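Local structure of 27kDa outer membrane protein (Silicibacter pomeroyi, 3GYK) at residues P15-P20 with K83-H88; C37-A42 with P156-Q161; D51-L56 with R170-A175; A77-G82 with A123-A128. The protein probably acts as a thiol-disulfide oxidoreductase, this chain being its DsbA-like part, a thioredoxin fold carrying a helical insert. All coordinates share one frame; numbering follows the deposited sequence. Where two conformers were deposited one is given.

Contact 1: residues P15-P20 with K83-H88; sequences PVLGNP and KYEAFH
P15 lays its ring over one face of the Y84 ring. Its CG sits 3.7 Å from the centroid of the Y84 ring and 18° off the ring normal, a CH-pi contact, and P15 CB comes within 3.5 Å of Y84 CE2. L17 takes the same ring from the edge, where CD1 is 4.3 Å from Y84 CE2, while its other methyl, CD2, lies 3.6 Å from E85 CG and so rests on the aliphatic part of the glutamate. A water bridges the outer side of the contact: it accepts from G18 N at 3.0 Å and donates to E85 OE1 at 3.1 Å. Y84 reaches the strand because its CG is anti to the backbone N (chi1 -180°), which throws the ring off the first turn of helix 84-92.

Farther out, Y84 OH is hydrogen-bonded to E60 OE2 and E85 OE2 accepts from W89 NE1, so both polar ends are tied down. Strand 16-18 is itself held on strand 54-60 by backbone bonds of P15 with Y58 and L17 with L56. A leucine in place of Y84 lacks both ring and hydroxyl and would probably leave P15 without its CH-pi partner and E60 without its mate. Apolar contact inside and a single water outside thus dock the helical insert of this DsbA-like fold against the edge strand of its sheet, with no direct polar bond between the segments.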
loop_
_atom_site.group_PDB
_atom_site.type_symbol
_atom_site.label_atom_id
_atom_site.label_comp_id
_atom_site.label_asym_id
_atom_site.label_seq_id
_atom_site.Cartn_x
_atom_site.Cartn_y
_atom_site.Cartn_z
ATOM N N PRO A 15 -4.573 -1.641 5.332
ATOM C CA PRO A 15 -4.882 -2.928 4.694
ATOM C C PRO A 15 -3.806 -3.994 4.886
ATOM O O PRO A 15 -2.614 -3.697 4.882
ATOM C CB PRO A 15 -4.996 -2.576 3.209
ATOM C CG PRO A 15 -5.381 -1.111 3.204
ATOM C CD PRO A 15 -4.662 -0.505 4.388
ATOM N N VAL A 16 -4.259 -5.234 5.023
ATOM C CA VAL A 16 -3.373 -6.376 5.133
ATOM C C VAL A 16 -3.611 -7.298 3.934
ATOM O O VAL A 16 -4.745 -7.722 3.686
ATOM C CB VAL A 16 -3.644 -7.156 6.439
ATOM C CG1 VAL A 16 -2.849 -8.480 6.468
ATOM C CG2 VAL A 16 -3.293 -6.275 7.665
ATOM N N LEU A 17 -2.540 -7.598 3.208
ATOM C CA LEU A 17 -2.560 -8.563 2.114
ATOM C C LEU A 17 -1.613 -9.707 2.429
ATOM O O LEU A 17 -0.985 -9.706 3.474
ATOM C CB LEU A 17 -2.150 -7.886 0.796
ATOM C CG LEU A 17 -3.195 -6.947 0.181
ATOM C CD1 LEU A 17 -3.289 -5.646 0.961
ATOM C CD2 LEU A 17 -2.761 -6.645 -1.261
ATOM N N GLY A 18 -1.538 -10.707 1.544
ATOM C CA GLY A 18 -0.630 -11.840 1.778
ATOM C C GLY A 18 -1.227 -12.678 2.893
ATOM O O GLY A 18 -2.461 -12.792 3.010
ATOM N N ASN A 19 -0.379 -13.263 3.735
ATOM C CA ASN A 19 -0.871 -14.171 4.764
ATOM C C ASN A 19 -1.072 -13.338 6.036
ATOM O O ASN A 19 -0.101 -12.813 6.578
ATOM C CB ASN A 19 0.170 -15.283 5.002
ATOM C CG ASN A 19 -0.324 -16.366 5.933
ATOM O OD1 ASN A 19 -1.146 -16.126 6.824
ATOM N ND2 ASN A 19 0.148 -17.589 5.712
ATOM N N PRO A 20 -2.310 -13.233 6.542
ATOM C CA PRO A 20 -2.506 -12.334 7.699
ATOM C C PRO A 20 -1.757 -12.802 8.950
ATOM O O PRO A 20 -1.547 -12.010 9.854
ATOM C CB PRO A 20 -4.008 -12.433 7.979
ATOM C CG PRO A 20 -4.602 -13.040 6.745
ATOM C CD PRO A 20 -3.563 -13.901 6.140
ATOM N N LYS A 83 -13.352 -4.485 -1.918
ATOM C CA LYS A 83 -12.657 -4.556 -3.191
ATOM C C LYS A 83 -11.317 -3.814 -3.169
ATOM O O LYS A 83 -10.796 -3.464 -4.224
ATOM C CB LYS A 83 -13.556 -4.007 -4.316
ATOM C CG LYS A 83 -14.688 -4.945 -4.728
ATOM C CD LYS A 83 -15.552 -4.311 -5.827
ATOM C CE LYS A 83 -16.416 -5.347 -6.516
ATOM N NZ LYS A 83 -17.590 -5.707 -5.665
ATOM N N TYR A 84 -10.753 -3.598 -1.972
ATOM C CA TYR A 84 -9.472 -2.888 -1.850
ATOM C C TYR A 84 -8.370 -3.519 -2.704
ATOM O O TYR A 84 -7.727 -2.837 -3.514
ATOM C CB TYR A 84 -9.005 -2.753 -0.372
ATOM C CG TYR A 84 -7.693 -2.010 -0.308
ATOM C CD1 TYR A 84 -7.667 -0.615 -0.347
ATOM C CD2 TYR A 84 -6.470 -2.706 -0.298
ATOM C CE1 TYR A 84 -6.448 0.081 -0.312
ATOM C CE2 TYR A 84 -5.264 -2.038 -0.288
ATOM C CZ TYR A 84 -5.267 -0.639 -0.318
ATOM O OH TYR A 84 -4.080 0.037 -0.325
ATOM N N GLU A 85 -8.122 -4.816 -2.514
ATOM C CA GLU A 85 -6.999 -5.447 -3.202
ATOM C C GLU A 85 -7.130 -5.371 -4.733
ATOM O O GLU A 85 -6.171 -4.990 -5.419
ATOM C CB GLU A 85 -6.792 -6.910 -2.744
ATOM C CG GLU A 85 -5.559 -7.533 -3.386
ATOM C CD GLU A 85 -5.213 -8.933 -2.881
ATOM O OE1 GLU A 85 -5.752 -9.353 -1.815
ATOM O OE2 GLU A 85 -4.402 -9.607 -3.566
ATOM N N ALA A 86 -8.304 -5.732 -5.261
ATOM C CA ALA A 86 -8.496 -5.735 -6.712
ATOM C C ALA A 86 -8.317 -4.318 -7.255
ATOM O O ALA A 86 -7.701 -4.110 -8.316
ATOM C CB ALA A 86 -9.875 -6.258 -7.059
ATOM N N PHE A 87 -8.831 -3.340 -6.511
ATOM C CA PHE A 87 -8.745 -1.937 -6.945
ATOM C C PHE A 87 -7.298 -1.428 -6.908
ATOM O O PHE A 87 -6.830 -0.770 -7.859
ATOM C CB PHE A 87 -9.676 -1.085 -6.066
ATOM C CG PHE A 87 -9.949 0.320 -6.591
ATOM C CD1 PHE A 87 -9.895 0.630 -7.957
ATOM C CD2 PHE A 87 -10.309 1.330 -5.684
ATOM C CE1 PHE A 87 -10.185 1.933 -8.405
ATOM C CE2 PHE A 87 -10.592 2.628 -6.115
ATOM C CZ PHE A 87 -10.540 2.930 -7.488
ATOM N N HIS A 88 -6.572 -1.772 -5.846
ATOM C CA HIS A 88 -5.162 -1.430 -5.722
ATOM C C HIS A 88 -4.337 -1.945 -6.898
ATOM O O HIS A 88 -3.580 -1.177 -7.497
ATOM C CB HIS A 88 -4.567 -1.958 -4.403
ATOM C CG HIS A 88 -3.087 -1.816 -4.335
ATOM N ND1 HIS A 88 -2.481 -0.656 -3.919
ATOM C CD2 HIS A 88 -2.088 -2.666 -4.678
ATOM C CE1 HIS A 88 -1.169 -0.794 -3.991
ATOM N NE2 HIS A 88 -0.903 -2.005 -4.457
HETATM O O HOH W 1 -3.739 -11.218 -0.464
#

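Contact 2: residues C37-A42 with P156-Q161. With SO4 (sulfate ion), chain F.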
loop_
_atom_site.group_PDB
_atom_site.type_symbol
_atom_site.label_atom_id
_atom_site.label_comp_id
_atom_site.label_asym_id
_atom_site.label_seq_id
_atom_site.Cartn_x
_atom_site.Cartn_y
_atom_site.Cartn_z
ATOM N N CYS A 37 6.788 3.014 -7.797
ATOM C CA CYS A 37 5.705 2.203 -7.197
ATOM C C CYS A 37 5.040 1.307 -8.222
ATOM O O CYS A 37 4.742 0.125 -7.949
ATOM C CB CYS A 37 4.663 3.105 -6.535
ATOM S SG CYS A 37 5.336 3.956 -5.080
ATOM N N ARG A 38 4.772 1.854 -9.399
ATOM C CA ARG A 38 4.147 1.049 -10.438
ATOM C C ARG A 38 5.065 -0.127 -10.840
ATOM O O ARG A 38 4.588 -1.249 -11.092
ATOM C CB ARG A 38 3.752 1.926 -11.633
ATOM C CG ARG A 38 2.651 2.906 -11.318
ATOM C CD ARG A 38 2.168 3.664 -12.568
ATOM N NE ARG A 38 1.008 4.475 -12.220
ATOM C CZ ARG A 38 0.211 5.066 -13.106
ATOM N NH1 ARG A 38 0.440 4.927 -14.401
ATOM N NH2 ARG A 38 -0.821 5.788 -12.677
ATOM N N ARG A 39 6.375 0.139 -10.893
ATOM C CA ARG A 39 7.383 -0.875 -11.151
ATOM C C ARG A 39 7.478 -1.919 -10.013
ATOM O O ARG A 39 7.698 -3.110 -10.272
ATOM C CB ARG A 39 8.746 -0.194 -11.354
ATOM C CG ARG A 39 9.783 -1.117 -11.933
ATOM C CD ARG A 39 11.055 -0.370 -12.329
ATOM N NE ARG A 39 12.188 -1.294 -12.341
ATOM C CZ ARG A 39 13.454 -0.932 -12.525
ATOM N NH1 ARG A 39 13.753 0.348 -12.737
ATOM N NH2 ARG A 39 14.417 -1.851 -12.498
ATOM N N ALA A 40 7.325 -1.465 -8.769
ATOM C CA ALA A 40 7.414 -2.347 -7.603
ATOM C C ALA A 40 6.216 -3.307 -7.528
ATOM O O ALA A 40 6.324 -4.353 -6.910
ATOM C CB ALA A 40 7.511 -1.527 -6.291
HETATM N N MSE A 41 5.094 -2.965 -8.160
HETATM C CA MSE A 41 3.886 -3.820 -8.047
HETATM C C MSE A 41 4.162 -5.275 -8.408
HETATM O O MSE A 41 3.822 -6.176 -7.634
HETATM C CB MSE A 41 2.728 -3.272 -8.901
HETATM C CG MSE A 41 1.545 -4.200 -8.898
HETATM SE SE MSE A 41 0.215 -3.635 -10.165
HETATM C CE MSE A 41 0.880 -4.543 -11.722
ATOM N N ALA A 42 4.795 -5.511 -9.561
ATOM C CA ALA A 42 5.085 -6.881 -9.962
ATOM C C ALA A 42 6.079 -7.603 -9.035
ATOM O O ALA A 42 5.994 -8.835 -8.895
ATOM C CB ALA A 42 5.552 -6.950 -11.423
ATOM N N PRO A 156 14.351 1.893 2.326
ATOM C CA PRO A 156 13.681 3.103 1.790
ATOM C C PRO A 156 13.995 3.302 0.301
ATOM O O PRO A 156 14.737 4.227 -0.084
ATOM C CB PRO A 156 14.292 4.222 2.625
ATOM C CG PRO A 156 15.716 3.721 2.911
ATOM C CD PRO A 156 15.537 2.227 3.135
ATOM N N GLY A 157 13.439 2.437 -0.534
ATOM C CA GLY A 157 13.629 2.634 -1.974
ATOM C C GLY A 157 13.026 1.500 -2.765
ATOM O O GLY A 157 12.527 0.520 -2.191
ATOM N N PHE A 158 13.114 1.627 -4.090
ATOM C CA PHE A 158 12.693 0.546 -4.970
ATOM C C PHE A 158 13.587 -0.681 -4.745
ATOM O O PHE A 158 14.799 -0.551 -4.608
ATOM C CB PHE A 158 12.776 0.972 -6.443
ATOM C CG PHE A 158 12.520 -0.176 -7.398
ATOM C CD1 PHE A 158 11.213 -0.622 -7.625
ATOM C CD2 PHE A 158 13.577 -0.812 -8.036
ATOM C CE1 PHE A 158 10.972 -1.700 -8.487
ATOM C CE2 PHE A 158 13.345 -1.893 -8.906
ATOM C CZ PHE A 158 12.042 -2.330 -9.125
ATOM N N VAL A 159 12.978 -1.866 -4.705
ATOM C CA VAL A 159 13.718 -3.135 -4.657
ATOM C C VAL A 159 13.053 -4.176 -5.555
ATOM O O VAL A 159 11.822 -4.166 -5.708
ATOM C CB VAL A 159 13.848 -3.723 -3.214
ATOM C CG1 VAL A 159 15.096 -3.132 -2.506
ATOM C CG2 VAL A 159 12.557 -3.505 -2.393
ATOM N N GLU A 160 13.876 -5.057 -6.129
ATOM C CA GLU A 160 13.418 -6.213 -6.907
ATOM C C GLU A 160 12.786 -7.241 -5.982
ATOM O O GLU A 160 12.960 -7.189 -4.761
ATOM C CB GLU A 160 14.603 -6.882 -7.623
ATOM C CG GLU A 160 15.239 -6.070 -8.726
ATOM C CD GLU A 160 16.399 -6.798 -9.365
ATOM O OE1 GLU A 160 16.444 -8.045 -9.292
ATOM O OE2 GLU A 160 17.274 -6.123 -9.933
ATOM N N GLN A 161 12.080 -8.203 -6.569
ATOM C CA GLN A 161 11.571 -9.329 -5.780
ATOM C C GLN A 161 12.675 -10.107 -5.059
ATOM O O GLN A 161 12.518 -10.432 -3.882
ATOM C CB GLN A 161 10.781 -10.283 -6.650
ATOM C CG GLN A 161 10.299 -11.539 -5.891
ATOM C CD GLN A 161 9.634 -12.543 -6.830
ATOM O OE1 GLN A 161 9.201 -12.174 -7.924
ATOM N NE2 GLN A 161 9.569 -13.820 -6.419
HETATM S S SO4 F . 11.454 3.735 -13.483
HETATM O O1 SO4 F . 12.874 4.028 -13.313
HETATM O O2 SO4 F . 10.828 4.777 -14.291
HETATM O O3 SO4 F . 11.330 2.427 -14.126
HETATM O O4 SO4 F . 10.782 3.719 -12.188
#
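A40, on helix 35-50, and F158, in the irregular loop 156-160, bring their CA atoms to 6.6 Å, the nearest CA pair of the two segments. F158 points its ring at the helix, CG anti to the backbone N (chi1 173°), and lays it against A40 and the extended chain of R39. At the ring edge, nearly in its plane, lies A40 N, 3.7 Å from F158 CE1; A40 CB is 4.0 Å from F158 CD1. R39 crosses the phenyl at about a right angle, its NE 3.4 Å from F158 CZ. F158 CE2 sits over one face of the guanidinium, toward its rim, but the two planes are 47° apart, too inclined for a parallel stack.

NH1 of the same R39 guanidinium makes a weak, long bond of 3.5 Å to O3 of a sulfate ion, probably from the crystallisation liquor. Y36 meets the F158 ring from outside the segments, and a bond from Q161 N to E43 OE1 ties the start of helix 161-174 to the same helix 35-50. An alanine in place of F158 would probably open a gap beside A40 and set the R39 chain free to swing. The helix carries C37 of a CxxC sequence of thioredoxin type, so van der Waals packing of one aromatic ring on A40 and the R39 chain joins the helix of the probable redox site to the loop after strand 153-155.

Contact 3: residues D51-L56 with R170-A175; sequences DPNVRL and RARKAA
The guanidinium of R172 is engaged along its edges, where the D51 carboxylate and N53 O lie near its plane; V54 CG2 approaches obliquely, 3.9 Å from NH2. D51 is gripped end-on by two nitrogens in a salt bridge. R172 NH1 donates to D51 OD2 at 2.8 Å and meets its syn lone pair, while R172 NH2 reaches D51 OD1 at 3.0 Å on the syn side, 28° out of the carboxylate plane. The pair is therefore twisted, the two planes standing 48° apart. R172 NH2 adds a weak bond to N53 O at 3.1 Å. The plane of the N53 amide is only 13° from that of the guanidinium, though the two side chains cross at a slant, and N53 CB is 3.4 Å from R172 NH2.

R172 spans the distance with its chain extended from CG to NE, CG lying anti to the carbonyl carbon. Its NE is salt-bridged to D23, so acids engage it at two places, D51 at NH1 and NH2 and D23 at NE. D51 is fixed in turn: OD2 accepts from Q165 NE2, and OD1, already bound to R172, also takes N53 N at 3.0 Å on the anti side. These bonds probably keep the carboxylate ionised in its buried position. The bond from N53 N makes an Asx turn within a type I beta turn, the connection from helix 35-50 to strand 54-60 of the thioredoxin fold, here pinned to the C-terminal helix 161-174.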
loop_
_atom_site.group_PDB
_atom_site.type_symbol
_atom_site.label_atom_id
_atom_site.label_comp_id
_atom_site.label_asym_id
_atom_site.label_seq_id
_atom_site.Cartn_x
_atom_site.Cartn_y
_atom_site.Cartn_z
ATOM N N ASP A 51 6.240 -16.627 -1.595
ATOM C CA ASP A 51 6.396 -16.803 -0.154
ATOM C C ASP A 51 5.044 -16.665 0.547
ATOM O O ASP A 51 4.590 -15.546 0.811
ATOM C CB ASP A 51 7.376 -15.759 0.414
ATOM C CG ASP A 51 7.864 -16.120 1.819
ATOM O OD1 ASP A 51 7.075 -16.719 2.595
ATOM O OD2 ASP A 51 9.049 -15.822 2.142
ATOM N N PRO A 52 4.409 -17.811 0.858
ATOM C CA PRO A 52 3.083 -17.792 1.460
ATOM C C PRO A 52 3.108 -17.446 2.950
ATOM O O PRO A 52 2.067 -17.522 3.607
ATOM C CB PRO A 52 2.589 -19.232 1.259
ATOM C CG PRO A 52 3.815 -20.068 1.255
ATOM C CD PRO A 52 4.896 -19.181 0.621
ATOM N N ASN A 53 4.278 -17.094 3.480
ATOM C CA ASN A 53 4.399 -16.777 4.904
ATOM C C ASN A 53 4.770 -15.304 5.114
ATOM O O ASN A 53 5.339 -14.924 6.143
ATOM C CB ASN A 53 5.406 -17.739 5.568
ATOM C CG ASN A 53 5.204 -17.861 7.078
ATOM O OD1 ASN A 53 4.112 -17.612 7.604
ATOM N ND2 ASN A 53 6.242 -18.318 7.769
ATOM N N VAL A 54 4.453 -14.474 4.118
ATOM C CA VAL A 54 4.716 -13.015 4.170
ATOM C C VAL A 54 3.375 -12.313 4.320
ATOM O O VAL A 54 2.411 -12.584 3.589
ATOM C CB VAL A 54 5.436 -12.521 2.892
ATOM C CG1 VAL A 54 5.415 -10.981 2.797
ATOM C CG2 VAL A 54 6.910 -13.018 2.864
ATOM N N ARG A 55 3.303 -11.453 5.315
ATOM C CA ARG A 55 2.193 -10.574 5.552
ATOM C C ARG A 55 2.550 -9.211 4.964
ATOM O O ARG A 55 3.642 -8.706 5.221
ATOM C CB ARG A 55 2.108 -10.396 7.046
ATOM C CG ARG A 55 0.956 -9.636 7.548
ATOM C CD ARG A 55 0.935 -10.050 9.028
ATOM N NE ARG A 55 -0.123 -9.342 9.694
ATOM C CZ ARG A 55 0.013 -8.129 10.204
ATOM N NH1 ARG A 55 1.197 -7.522 10.169
ATOM N NH2 ARG A 55 -1.038 -7.547 10.769
ATOM N N LEU A 56 1.627 -8.598 4.229
ATOM C CA LEU A 56 1.931 -7.339 3.530
ATOM C C LEU A 56 0.991 -6.224 3.978
ATOM O O LEU A 56 -0.225 -6.333 3.791
ATOM C CB LEU A 56 1.789 -7.554 2.028
ATOM C CG LEU A 56 1.921 -6.332 1.133
ATOM C CD1 LEU A 56 3.367 -5.899 1.141
ATOM C CD2 LEU A 56 1.509 -6.736 -0.252
ATOM N N ARG A 170 16.389 -12.898 5.680
ATOM C CA ARG A 170 17.289 -12.395 6.745
ATOM C C ARG A 170 16.526 -12.152 8.045
ATOM O O ARG A 170 17.020 -12.457 9.129
ATOM C CB ARG A 170 17.994 -11.103 6.299
ATOM C CG ARG A 170 19.222 -11.393 5.491
ATOM C CD ARG A 170 19.848 -10.139 4.864
ATOM N NE ARG A 170 20.697 -10.557 3.748
ATOM C CZ ARG A 170 21.929 -11.054 3.882
ATOM N NH1 ARG A 170 22.486 -11.177 5.088
ATOM N NH2 ARG A 170 22.615 -11.424 2.803
ATOM N N ALA A 171 15.315 -11.616 7.911
ATOM C CA ALA A 171 14.451 -11.360 9.056
ATOM C C ALA A 171 14.129 -12.653 9.776
ATOM O O ALA A 171 14.149 -12.712 11.010
ATOM C CB ALA A 171 13.151 -10.620 8.610
ATOM N N ARG A 172 13.875 -13.712 9.007
ATOM C CA ARG A 172 13.569 -15.008 9.615
ATOM C C ARG A 172 14.785 -15.573 10.315
ATOM O O ARG A 172 14.665 -16.132 11.404
ATOM C CB ARG A 172 13.056 -16.002 8.577
ATOM C CG ARG A 172 11.721 -15.600 8.041
ATOM C CD ARG A 172 11.047 -16.732 7.285
ATOM N NE ARG A 172 9.733 -16.290 6.818
ATOM C CZ ARG A 172 9.370 -16.242 5.537
ATOM N NH1 ARG A 172 10.197 -16.676 4.585
ATOM N NH2 ARG A 172 8.153 -15.827 5.216
ATOM N N LYS A 173 15.948 -15.426 9.691
ATOM C CA LYS A 173 17.190 -15.904 10.307
ATOM C C LYS A 173 17.452 -15.194 11.635
ATOM O O LYS A 173 17.912 -15.815 12.590
ATOM C CB LYS A 173 18.374 -15.721 9.358
ATOM C CG LYS A 173 18.771 -16.980 8.600
ATOM C CD LYS A 173 18.136 -17.037 7.218
ATOM C CE LYS A 173 18.773 -18.109 6.331
ATOM N NZ LYS A 173 18.326 -17.978 4.907
ATOM N N ALA A 174 17.129 -13.904 11.687
ATOM C CA ALA A 174 17.402 -13.060 12.853
ATOM C C ALA A 174 16.387 -13.191 13.985
ATOM O O ALA A 174 16.659 -12.766 15.105
ATOM C CB ALA A 174 17.519 -11.601 12.432
ATOM N N ALA A 175 15.231 -13.784 13.694
ATOM C CA ALA A 175 14.110 -13.798 14.637
ATOM C C ALA A 175 14.389 -14.702 15.838
ATOM O O ALA A 175 13.875 -14.464 16.942
ATOM C CB ALA A 175 12.819 -14.230 13.921
ATOM O OXT ALA A 175 15.114 -15.709 15.739
#

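Contact 4: residues A77-G82 with A123-A128; sequences AARQQG and APEVTA
R79 has its guanidinium held by two hydrogen bonds, NE to L76 O and NH1 to N13 OD1, while its NH2 stands 4.0 Å from E125 OE1. Both segments belong to the helical insert of this DsbA-like fold: 77-82 turns the chain from helix 66-77 to helix 84-92, and 123-128 opens helix 124-140. N13 also donates from ND2 to the backbone O of E125 and so joins the two residues indirectly. Between the two side chains themselves the link is electrostatic and loose. The E125 oxygen lies well out of the guanidinium plane and no N-H points at it; the groups slide past each other in opposite directions. The chain of R79 bends at chi3 (-57°), which brings NE back to L76 O.

Q80 and E125 extend toward each other from opposite directions. Q80 NE2 is 3.1 Å from E125 OE2, yet the angle is too poor for a hydrogen bond, and the amide and carboxylate planes are inclined by 41°. E125 holds CG between its backbone N and carbonyl carbon (chi1 69°), then runs out straight toward both partners. Its charge sits in the first turn of helix 124-140, where the helix dipole would be expected to suit it. Deeper in, buried V126, which also touches R73 and L76 of helix 66-77, sets its CG2 methyl against the backbone of A77, 4.3 Å from A77 N.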
loop_
_atom_site.group_PDB
_atom_site.type_symbol
_atom_site.label_atom_id
_atom_site.label_comp_id
_atom_site.label_asym_id
_atom_site.label_seq_id
_atom_site.Cartn_x
_atom_site.Cartn_y
_atom_site.Cartn_z
ATOM N N ALA A 77 -11.501 3.989 0.359
ATOM C CA ALA A 77 -12.966 3.857 0.330
ATOM C C ALA A 77 -13.441 2.497 -0.207
ATOM O O ALA A 77 -14.504 2.002 0.203
ATOM C CB ALA A 77 -13.637 5.021 -0.476
ATOM N N ALA A 78 -12.675 1.901 -1.123
ATOM C CA ALA A 78 -13.057 0.615 -1.710
ATOM C C ALA A 78 -13.106 -0.519 -0.678
ATOM O O ALA A 78 -13.721 -1.569 -0.923
ATOM C CB ALA A 78 -12.133 0.238 -2.872
ATOM N N ARG A 79 -12.475 -0.312 0.476
ATOM C CA ARG A 79 -12.590 -1.310 1.559
ATOM C C ARG A 79 -14.053 -1.538 1.946
ATOM O O ARG A 79 -14.444 -2.658 2.313
ATOM C CB ARG A 79 -11.782 -0.884 2.784
ATOM C CG ARG A 79 -10.273 -0.874 2.535
ATOM C CD ARG A 79 -9.502 -0.293 3.718
ATOM N NE ARG A 79 -9.899 1.071 4.089
ATOM C CZ ARG A 79 -9.430 1.701 5.161
ATOM N NH1 ARG A 79 -8.544 1.086 5.934
ATOM N NH2 ARG A 79 -9.869 2.920 5.469
ATOM N N GLN A 80 -14.873 -0.487 1.846
ATOM C CA GLN A 80 -16.271 -0.572 2.249
ATOM C C GLN A 80 -17.075 -1.474 1.327
ATOM O O GLN A 80 -18.159 -1.928 1.694
ATOM C CB GLN A 80 -16.920 0.820 2.334
ATOM C CG GLN A 80 -16.233 1.776 3.310
ATOM C CD GLN A 80 -15.877 1.098 4.624
ATOM O OE1 GLN A 80 -16.743 0.497 5.267
ATOM N NE2 GLN A 80 -14.589 1.175 5.023
ATOM N N GLN A 81 -16.520 -1.749 0.147
ATOM C CA GLN A 81 -17.168 -2.591 -0.852
ATOM C C GLN A 81 -16.418 -3.903 -1.026
ATOM O O GLN A 81 -16.743 -4.690 -1.914
ATOM C CB GLN A 81 -17.287 -1.846 -2.187
ATOM C CG GLN A 81 -18.315 -0.721 -2.133
ATOM C CD GLN A 81 -18.449 0.009 -3.446
ATOM O OE1 GLN A 81 -18.795 -0.601 -4.467
ATOM N NE2 GLN A 81 -18.205 1.327 -3.431
ATOM N N GLY A 82 -15.423 -4.128 -0.166
ATOM C CA GLY A 82 -14.705 -5.388 -0.130
ATOM C C GLY A 82 -13.819 -5.588 -1.331
ATOM O O GLY A 82 -13.526 -6.730 -1.707
ATOM N N ALA A 123 -15.026 9.813 4.327
ATOM C CA ALA A 123 -15.056 9.246 5.691
ATOM C C ALA A 123 -13.827 9.708 6.480
ATOM O O ALA A 123 -12.726 9.725 5.932
ATOM C CB ALA A 123 -15.082 7.695 5.637
ATOM N N PRO A 124 -14.021 10.082 7.761
ATOM C CA PRO A 124 -12.834 10.480 8.531
ATOM C C PRO A 124 -11.788 9.355 8.719
ATOM O O PRO A 124 -10.613 9.664 8.891
ATOM C CB PRO A 124 -13.414 10.954 9.877
ATOM C CG PRO A 124 -14.762 10.304 9.973
ATOM C CD PRO A 124 -15.265 10.246 8.538
ATOM N N GLU A 125 -12.168 8.075 8.657
ATOM C CA GLU A 125 -11.134 7.013 8.726
ATOM C C GLU A 125 -10.154 7.084 7.525
ATOM O O GLU A 125 -8.996 6.679 7.640
ATOM C CB GLU A 125 -11.735 5.597 8.862
ATOM C CG GLU A 125 -12.467 5.130 7.622
ATOM C CD GLU A 125 -13.049 3.721 7.733
ATOM O OE1 GLU A 125 -12.522 2.892 8.506
ATOM O OE2 GLU A 125 -14.046 3.443 7.030
ATOM N N VAL A 126 -10.620 7.608 6.383
ATOM C CA VAL A 126 -9.773 7.712 5.197
ATOM C C VAL A 126 -8.694 8.786 5.458
ATOM O O VAL A 126 -7.470 8.546 5.298
ATOM C CB VAL A 126 -10.629 8.045 3.915
ATOM C CG1 VAL A 126 -9.735 8.413 2.730
ATOM C CG2 VAL A 126 -11.509 6.839 3.544
ATOM N N THR A 127 -9.160 9.947 5.903
ATOM C CA THR A 127 -8.270 11.022 6.338
ATOM C C THR A 127 -7.282 10.550 7.424
ATOM O O THR A 127 -6.076 10.837 7.326
ATOM C CB THR A 127 -9.074 12.198 6.832
ATOM O OG1 THR A 127 -9.881 12.675 5.741
ATOM C CG2 THR A 127 -8.153 13.312 7.322
ATOM N N ALA A 128 -7.797 9.810 8.420
ATOM C CA ALA A 128 -6.969 9.299 9.515
ATOM C C ALA A 128 -5.856 8.391 8.983
ATOM O O ALA A 128 -4.701 8.495 9.445
ATOM C CB ALA A 128 -7.812 8.581 10.615
#

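Overall arrangement
Contact 1 is the most buried of the four, its centre about 9 Å from that of the chain, and relies on apolar packing; contacts 2, 3 and 4 lie farther out and are only partly buried. Contacts 1 and 3 meet on one sheet, strands 16-18 and 54-60 being neighbours joined by L17 N to L56 O. Contacts 1 and 4 adjoin in the helical insert, where Y84 packs on R79. Arginines serve three of them differently: R39 lies against a ring, R172 makes a true salt bridge, R79 only a distant charge pairing. Contacts 3 and 4, centres about 29 Å apart, occupy opposite sides of the chain's centre.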